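Local coordinates for glucose-6-phosphate isomerase (Thermus thermophilus, PDB 1ZZG), which probably catalyses the reversible isomerization of glucose 6-phosphate to fructose 6-phosphate, a step shared by glycolysis and gluconeogenesis, at residues P81-F95 against P193-D205. Sequence-based numbering, arbitrary orientation.
Sequences PKALEAAFNESGVRF and PVGLLPLAFAGAD
The side chains of Leu-84 and Leu-199 meet at about a right angle where helix 79-88 lies along helix 193-201, in the SIS-type domain built round a five-stranded parallel sheet. CD1 of Leu-199 touches both CB and CD1 of Leu-84, while its CD2 reaches back to the Leu-84 carbonyl. Over residues 81-88 and 193-201 the axes approach to 9.1 Å and cross at -25°. At the N-terminal ends the Pro-81 ring leans on Val-194, CG of Pro-81 lying 3.6 Å from CG1 of Val-194. Further along, Phe-88 sets its CB against CB of Ala-204, 3.7 Å away.

The Phe-95 ring crosses Pro-198 at about a right angle, its CZ 3.1 Å from Pro-198 O and its edge directed in plane at Ala-202 N. CE1 packs on Pro-198 CB and CE2 meets the methyl of Ala-202, while Glu-85 CG covers one face, off toward the rim. Phe-69 of strand 68-72 packs against the rings of both Phe-95 and Phe-201.

Helix 193-201 ends in a Schellman motif at Gly-203, and the 89-93 loop grips that end. Ala-202 O takes two backbone donors: Glu-90 N nearly in line with the C=O at 2.7 Å, and Ser-91 N from above the carbonyl plane. Asn-89 ties the loop together and to its own helix: ND2 bonds Glu-85 OE2 and Val-93 O, both close to the amide plane, and OD1 accepts from Gly-92 N. A chi1 of 69° sets OG of Ser-91 between its own N and carbonyl carbon, from where it accepts from Val-93 N in an ST turn and donates to a lone pair of Phe-201 O, 2.6 Å from OG.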
ATOM      1  N   PRO A  81       3.394 -11.301  -8.313  1.00 20.64           N
ATOM      2  CA  PRO A  81       2.077 -11.772  -8.755  1.00 21.35           C
ATOM      3  C   PRO A  81       0.975 -10.710  -8.529  1.00 21.91           C
ATOM      4  O   PRO A  81       0.187 -10.433  -9.436  1.00 22.42           O
ATOM      5  CB  PRO A  81       1.869 -13.036  -7.919  1.00 20.29           C
ATOM      6  CG  PRO A  81       3.248 -13.595  -7.842  1.00 19.91           C
ATOM      7  CD  PRO A  81       4.089 -12.345  -7.538  1.00 20.15           C
ATOM      8  N   LYS A  82       0.925 -10.111  -7.334  1.00 21.89           N
ATOM      9  CA  LYS A  82      -0.088  -9.084  -7.048  1.00 22.33           C
ATOM     10  C   LYS A  82      -0.019  -7.928  -8.037  1.00 22.34           C
ATOM     11  O   LYS A  82      -1.037  -7.500  -8.574  1.00 24.18           O
ATOM     12  CB  LYS A  82       0.066  -8.501  -5.633  1.00 24.58           C
ATOM     13  CG  LYS A  82      -0.568  -9.317  -4.511  1.00 29.61           C
ATOM     14  CD  LYS A  82      -0.676  -8.493  -3.225  1.00 29.15           C
ATOM     15  CE  LYS A  82      -1.387  -9.271  -2.122  1.00 31.49           C
ATOM     16  NZ  LYS A  82      -1.607  -8.444  -0.900  1.00 32.62           N
ATOM     17  N   ALA A  83       1.183  -7.411  -8.262  1.00 20.64           N
ATOM     18  CA  ALA A  83       1.363  -6.296  -9.178  1.00 21.29           C
ATOM     19  C   ALA A  83       0.862  -6.611 -10.590  1.00 21.90           C
ATOM     20  O   ALA A  83       0.189  -5.790 -11.212  1.00 22.05           O
ATOM     21  CB  ALA A  83       2.836  -5.894  -9.221  1.00 20.57           C
ATOM     22  N   LEU A  84       1.185  -7.806 -11.083  1.00 21.41           N
ATOM     23  CA  LEU A  84       0.797  -8.222 -12.430  1.00 21.49           C
ATOM     24  C   LEU A  84      -0.683  -8.593 -12.585  1.00 22.05           C
ATOM     25  O   LEU A  84      -1.357  -8.148 -13.528  1.00 20.79           O
ATOM     26  CB  LEU A  84       1.684  -9.392 -12.876  1.00 20.82           C
ATOM     27  CG  LEU A  84       3.169  -9.059 -13.102  1.00 24.43           C
ATOM     28  CD1 LEU A  84       3.981 -10.343 -13.267  1.00 23.52           C
ATOM     29  CD2 LEU A  84       3.319  -8.169 -14.337  1.00 22.25           C
ATOM     30  N   GLU A  85      -1.193  -9.405 -11.663  1.00 22.01           N
ATOM     31  CA  GLU A  85      -2.589  -9.829 -11.719  1.00 23.76           C
ATOM     32  C   GLU A  85      -3.565  -8.666 -11.570  1.00 24.11           C
ATOM     33  O   GLU A  85      -4.600  -8.632 -12.229  1.00 23.59           O
ATOM     34  CB  GLU A  85      -2.860 -10.879 -10.639  1.00 23.59           C
ATOM     35  CG  GLU A  85      -4.268 -11.488 -10.667  1.00 24.53           C
ATOM     36  CD  GLU A  85      -5.253 -10.757  -9.775  1.00 26.86           C
ATOM     37  OE1 GLU A  85      -4.902 -10.495  -8.604  1.00 25.88           O
ATOM     38  OE2 GLU A  85      -6.382 -10.455 -10.235  1.00 25.46           O
ATOM     39  N   ALA A  86      -3.233  -7.710 -10.707  1.00 23.85           N
ATOM     40  CA  ALA A  86      -4.101  -6.560 -10.489  1.00 24.55           C
ATOM     41  C   ALA A  86      -4.198  -5.722 -11.759  1.00 25.61           C
ATOM     42  O   ALA A  86      -5.237  -5.140 -12.058  1.00 25.28           O
ATOM     43  CB  ALA A  86      -3.565  -5.709  -9.345  1.00 23.98           C
ATOM     44  N   ALA A  87      -3.108  -5.678 -12.515  1.00 25.03           N
ATOM     45  CA  ALA A  87      -3.073  -4.881 -13.729  1.00 26.62           C
ATOM     46  C   ALA A  87      -3.607  -5.572 -14.982  1.00 27.07           C
ATOM     47  O   ALA A  87      -4.111  -4.908 -15.893  1.00 26.71           O
ATOM     48  CB  ALA A  87      -1.648  -4.401 -13.980  1.00 25.35           C
ATOM     49  N   PHE A  88      -3.525  -6.896 -15.028  1.00 25.41           N
ATOM     50  CA  PHE A  88      -3.943  -7.596 -16.231  1.00 26.00           C
ATOM     51  C   PHE A  88      -4.964  -8.716 -16.097  1.00 26.59           C
ATOM     52  O   PHE A  88      -5.008  -9.606 -16.943  1.00 28.01           O
ATOM     53  CB  PHE A  88      -2.691  -8.124 -16.938  1.00 24.75           C
ATOM     54  CG  PHE A  88      -1.626  -7.081 -17.130  1.00 24.69           C
ATOM     55  CD1 PHE A  88      -1.891  -5.929 -17.869  1.00 24.95           C
ATOM     56  CD2 PHE A  88      -0.363  -7.242 -16.568  1.00 24.93           C
ATOM     57  CE1 PHE A  88      -0.912  -4.950 -18.049  1.00 24.01           C
ATOM     58  CE2 PHE A  88       0.628  -6.271 -16.740  1.00 26.47           C
ATOM     59  CZ  PHE A  88       0.354  -5.120 -17.482  1.00 25.55           C
ATOM     60  N   ASN A  89      -5.790  -8.689 -15.059  1.00 26.30           N
ATOM     61  CA  ASN A  89      -6.784  -9.741 -14.919  1.00 28.25           C
ATOM     62  C   ASN A  89      -7.879  -9.527 -15.967  1.00 30.11           C
ATOM     63  O   ASN A  89      -8.618  -8.544 -15.917  1.00 29.03           O
ATOM     64  CB  ASN A  89      -7.393  -9.737 -13.517  1.00 28.38           C
ATOM     65  CG  ASN A  89      -8.223 -10.979 -13.246  1.00 29.29           C
ATOM     66  OD1 ASN A  89      -9.012 -11.400 -14.091  1.00 29.21           O
ATOM     67  ND2 ASN A  89      -8.050 -11.569 -12.067  1.00 26.23           N
ATOM     68  N   GLU A  90      -7.969 -10.447 -16.920  1.00 31.03           N
ATOM     69  CA  GLU A  90      -8.965 -10.361 -17.986  1.00 32.50           C
ATOM     70  C   GLU A  90     -10.038 -11.437 -17.833  1.00 32.66           C
ATOM     71  O   GLU A  90     -11.171 -11.263 -18.278  1.00 32.95           O
ATOM     72  CB  GLU A  90      -8.304 -10.563 -19.356  1.00 35.40           C
ATOM     73  CG  GLU A  90      -7.159  -9.626 -19.704  1.00 39.58           C
ATOM     74  CD  GLU A  90      -7.597  -8.179 -19.808  1.00 41.91           C
ATOM     75  OE1 GLU A  90      -8.753  -7.940 -20.218  1.00 43.14           O
ATOM     76  OE2 GLU A  90      -6.780  -7.283 -19.495  1.00 45.42           O
ATOM     77  N   SER A  91      -9.668 -12.547 -17.203  1.00 30.72           N
ATOM     78  CA  SER A  91     -10.561 -13.692 -17.037  1.00 31.47           C
ATOM     79  C   SER A  91     -11.651 -13.575 -15.982  1.00 31.40           C
ATOM     80  O   SER A  91     -12.685 -14.227 -16.084  1.00 32.88           O
ATOM     81  CB  SER A  91      -9.734 -14.941 -16.735  1.00 30.34           C
ATOM     82  OG  SER A  91      -9.156 -14.844 -15.448  1.00 28.40           O
ATOM     83  N   GLY A  92     -11.425 -12.772 -14.957  1.00 31.32           N
ATOM     84  CA  GLY A  92     -12.435 -12.659 -13.925  1.00 31.70           C
ATOM     85  C   GLY A  92     -12.198 -13.660 -12.810  1.00 30.83           C
ATOM     86  O   GLY A  92     -12.945 -13.696 -11.834  1.00 31.96           O
ATOM     87  N   VAL A  93     -11.177 -14.500 -12.958  1.00 29.28           N
ATOM     88  CA  VAL A  93     -10.849 -15.455 -11.906  1.00 27.58           C
ATOM     89  C   VAL A  93     -10.527 -14.599 -10.682  1.00 27.84           C
ATOM     90  O   VAL A  93      -9.879 -13.561 -10.805  1.00 27.93           O
ATOM     91  CB  VAL A  93      -9.612 -16.314 -12.273  1.00 27.50           C
ATOM     92  CG1 VAL A  93      -9.109 -17.075 -11.042  1.00 26.22           C
ATOM     93  CG2 VAL A  93      -9.978 -17.294 -13.370  1.00 26.64           C
ATOM     94  N   ARG A  94     -10.994 -15.022  -9.515  1.00 26.95           N
ATOM     95  CA  ARG A  94     -10.766 -14.272  -8.284  1.00 28.54           C
ATOM     96  C   ARG A  94      -9.495 -14.749  -7.597  1.00 28.15           C
ATOM     97  O   ARG A  94      -9.342 -15.935  -7.316  1.00 28.40           O
ATOM     98  CB  ARG A  94     -11.954 -14.444  -7.332  1.00 28.35           C
ATOM     99  CG  ARG A  94     -13.287 -13.930  -7.870  1.00 29.72           C
ATOM    100  CD  ARG A  94     -14.419 -14.258  -6.902  1.00 30.76           C
ATOM    101  NE  ARG A  94     -14.708 -15.692  -6.855  1.00 32.30           N
ATOM    102  CZ  ARG A  94     -15.569 -16.314  -7.658  1.00 33.95           C
ATOM    103  NH1 ARG A  94     -16.240 -15.634  -8.579  1.00 33.21           N
ATOM    104  NH2 ARG A  94     -15.758 -17.622  -7.544  1.00 32.44           N
ATOM    105  N   PHE A  95      -8.588 -13.819  -7.321  1.00 26.15           N
ATOM    106  CA  PHE A  95      -7.329 -14.160  -6.670  1.00 25.17           C
ATOM    107  C   PHE A  95      -7.339 -13.794  -5.190  1.00 25.93           C
ATOM    108  O   PHE A  95      -7.858 -12.742  -4.791  1.00 24.93           O
ATOM    109  CB  PHE A  95      -6.169 -13.468  -7.392  1.00 24.76           C
ATOM    110  CG  PHE A  95      -5.831 -14.088  -8.715  1.00 23.30           C
ATOM    111  CD1 PHE A  95      -4.797 -15.019  -8.818  1.00 23.34           C
ATOM    112  CD2 PHE A  95      -6.565 -13.772  -9.858  1.00 22.93           C
ATOM    113  CE1 PHE A  95      -4.498 -15.629 -10.034  1.00 22.83           C
ATOM    114  CE2 PHE A  95      -6.274 -14.378 -11.088  1.00 24.93           C
ATOM    115  CZ  PHE A  95      -5.238 -15.309 -11.174  1.00 23.53           C
ATOM    116  N   PRO A 193       7.702 -18.715 -13.288  1.00 23.75           N
ATOM    117  CA  PRO A 193       6.323 -19.169 -13.083  1.00 23.78           C
ATOM    118  C   PRO A 193       5.640 -18.484 -11.889  1.00 23.81           C
ATOM    119  O   PRO A 193       4.410 -18.477 -11.798  1.00 24.66           O
ATOM    120  CB  PRO A 193       6.480 -20.676 -12.898  1.00 21.62           C
ATOM    121  CG  PRO A 193       7.642 -20.988 -13.812  1.00 21.98           C
ATOM    122  CD  PRO A 193       8.609 -19.861 -13.489  1.00 22.60           C
ATOM    123  N   VAL A 194       6.438 -17.912 -10.985  1.00 23.09           N
ATOM    124  CA  VAL A 194       5.907 -17.206  -9.816  1.00 22.18           C
ATOM    125  C   VAL A 194       4.819 -16.240 -10.281  1.00 22.95           C
ATOM    126  O   VAL A 194       3.740 -16.175  -9.698  1.00 22.46           O
ATOM    127  CB  VAL A 194       7.004 -16.386  -9.089  1.00 21.76           C
ATOM    128  CG1 VAL A 194       6.371 -15.461  -8.052  1.00 20.27           C
ATOM    129  CG2 VAL A 194       7.994 -17.319  -8.415  1.00 21.99           C
ATOM    130  N   GLY A 195       5.113 -15.493 -11.341  1.00 21.93           N
ATOM    131  CA  GLY A 195       4.140 -14.557 -11.872  1.00 21.81           C
ATOM    132  C   GLY A 195       3.401 -15.091 -13.092  1.00 22.95           C
ATOM    133  O   GLY A 195       2.232 -14.772 -13.300  1.00 24.10           O
ATOM    134  N   LEU A 196       4.069 -15.913 -13.898  1.00 21.64           N
ATOM    135  CA  LEU A 196       3.439 -16.444 -15.106  1.00 22.46           C
ATOM    136  C   LEU A 196       2.232 -17.336 -14.841  1.00 22.09           C
ATOM    137  O   LEU A 196       1.216 -17.221 -15.532  1.00 22.46           O
ATOM    138  CB  LEU A 196       4.458 -17.202 -15.956  1.00 22.03           C
ATOM    139  CG  LEU A 196       5.635 -16.338 -16.415  1.00 23.03           C
ATOM    140  CD1 LEU A 196       6.580 -17.178 -17.243  1.00 23.62           C
ATOM    141  CD2 LEU A 196       5.122 -15.137 -17.202  1.00 21.55           C
ATOM    142  N   LEU A 197       2.330 -18.212 -13.845  1.00 22.15           N
ATOM    143  CA  LEU A 197       1.223 -19.110 -13.533  1.00 23.55           C
ATOM    144  C   LEU A 197      -0.050 -18.335 -13.162  1.00 24.28           C
ATOM    145  O   LEU A 197      -1.093 -18.512 -13.791  1.00 25.18           O
ATOM    146  CB  LEU A 197       1.606 -20.076 -12.404  1.00 24.13           C
ATOM    147  CG  LEU A 197       0.518 -21.112 -12.084  1.00 23.78           C
ATOM    148  CD1 LEU A 197       0.180 -21.915 -13.347  1.00 22.66           C
ATOM    149  CD2 LEU A 197       0.993 -22.035 -10.972  1.00 23.99           C
ATOM    150  N   PRO A 198       0.011 -17.477 -12.127  1.00 25.15           N
ATOM    151  CA  PRO A 198      -1.221 -16.747 -11.806  1.00 24.78           C
ATOM    152  C   PRO A 198      -1.697 -15.886 -12.976  1.00 25.29           C
ATOM    153  O   PRO A 198      -2.892 -15.784 -13.213  1.00 24.91           O
ATOM    154  CB  PRO A 198      -0.837 -15.916 -10.572  1.00 26.45           C
ATOM    155  CG  PRO A 198       0.676 -15.815 -10.661  1.00 27.23           C
ATOM    156  CD  PRO A 198       1.064 -17.193 -11.134  1.00 25.04           C
ATOM    157  N   LEU A 199      -0.769 -15.283 -13.716  1.00 24.68           N
ATOM    158  CA  LEU A 199      -1.159 -14.453 -14.857  1.00 25.39           C
ATOM    159  C   LEU A 199      -1.882 -15.258 -15.930  1.00 24.47           C
ATOM    160  O   LEU A 199      -2.770 -14.740 -16.617  1.00 24.99           O
ATOM    161  CB  LEU A 199       0.052 -13.763 -15.480  1.00 25.08           C
ATOM    162  CG  LEU A 199       0.388 -12.383 -14.918  1.00 28.48           C
ATOM    163  CD1 LEU A 199       1.607 -11.837 -15.654  1.00 29.70           C
ATOM    164  CD2 LEU A 199      -0.807 -11.437 -15.080  1.00 26.60           C
ATOM    165  N   ALA A 200      -1.502 -16.525 -16.077  1.00 23.91           N
ATOM    166  CA  ALA A 200      -2.148 -17.382 -17.067  1.00 25.04           C
ATOM    167  C   ALA A 200      -3.622 -17.494 -16.702  1.00 25.55           C
ATOM    168  O   ALA A 200      -4.491 -17.274 -17.541  1.00 26.52           O
ATOM    169  CB  ALA A 200      -1.495 -18.765 -17.085  1.00 22.82           C
ATOM    170  N   PHE A 201      -3.896 -17.821 -15.440  1.00 26.67           N
ATOM    171  CA  PHE A 201      -5.268 -17.955 -14.966  1.00 27.92           C
ATOM    172  C   PHE A 201      -6.001 -16.619 -15.001  1.00 28.37           C
ATOM    173  O   PHE A 201      -7.230 -16.577 -14.971  1.00 29.26           O
ATOM    174  CB  PHE A 201      -5.280 -18.556 -13.556  1.00 27.66           C
ATOM    175  CG  PHE A 201      -5.109 -20.050 -13.548  1.00 27.79           C
ATOM    176  CD1 PHE A 201      -6.210 -20.888 -13.739  1.00 28.64           C
ATOM    177  CD2 PHE A 201      -3.847 -20.618 -13.426  1.00 27.95           C
ATOM    178  CE1 PHE A 201      -6.049 -22.275 -13.810  1.00 30.19           C
ATOM    179  CE2 PHE A 201      -3.672 -22.000 -13.496  1.00 30.25           C
ATOM    180  CZ  PHE A 201      -4.775 -22.833 -13.689  1.00 28.91           C
ATOM    181  N   ALA A 202      -5.241 -15.531 -15.074  1.00 26.06           N
ATOM    182  CA  ALA A 202      -5.833 -14.200 -15.143  1.00 26.31           C
ATOM    183  C   ALA A 202      -6.138 -13.867 -16.606  1.00 25.22           C
ATOM    184  O   ALA A 202      -6.720 -12.825 -16.915  1.00 26.50           O
ATOM    185  CB  ALA A 202      -4.877 -13.173 -14.551  1.00 26.21           C
ATOM    186  N   GLY A 203      -5.729 -14.764 -17.498  1.00 24.34           N
ATOM    187  CA  GLY A 203      -5.951 -14.576 -18.923  1.00 26.58           C
ATOM    188  C   GLY A 203      -5.117 -13.483 -19.572  1.00 27.63           C
ATOM    189  O   GLY A 203      -5.523 -12.914 -20.586  1.00 26.69           O
ATOM    190  N   ALA A 204      -3.958 -13.184 -18.995  1.00 25.02           N
ATOM    191  CA  ALA A 204      -3.080 -12.144 -19.525  1.00 24.44           C
ATOM    192  C   ALA A 204      -2.132 -12.678 -20.600  1.00 24.55           C
ATOM    193  O   ALA A 204      -1.892 -13.882 -20.685  1.00 23.54           O
ATOM    194  CB  ALA A 204      -2.282 -11.522 -18.389  1.00 26.94           C
ATOM    195  N   ASP A 205      -1.578 -11.774 -21.402  1.00 23.10           N
ATOM    196  CA  ASP A 205      -0.657 -12.159 -22.472  1.00 23.96           C
ATOM    197  C   ASP A 205       0.783 -12.304 -21.961  1.00 23.26           C
ATOM    198  O   ASP A 205       1.555 -11.337 -21.949  1.00 23.72           O
ATOM    199  CB  ASP A 205      -0.713 -11.124 -23.599  1.00 23.03           C
ATOM    200  CG  ASP A 205       0.060 -11.554 -24.831  1.00 23.82           C
ATOM    201  OD1 ASP A 205       0.653 -12.652 -24.813  1.00 22.33           O
ATOM    202  OD2 ASP A 205       0.068 -10.790 -25.824  1.00 24.63           O
TER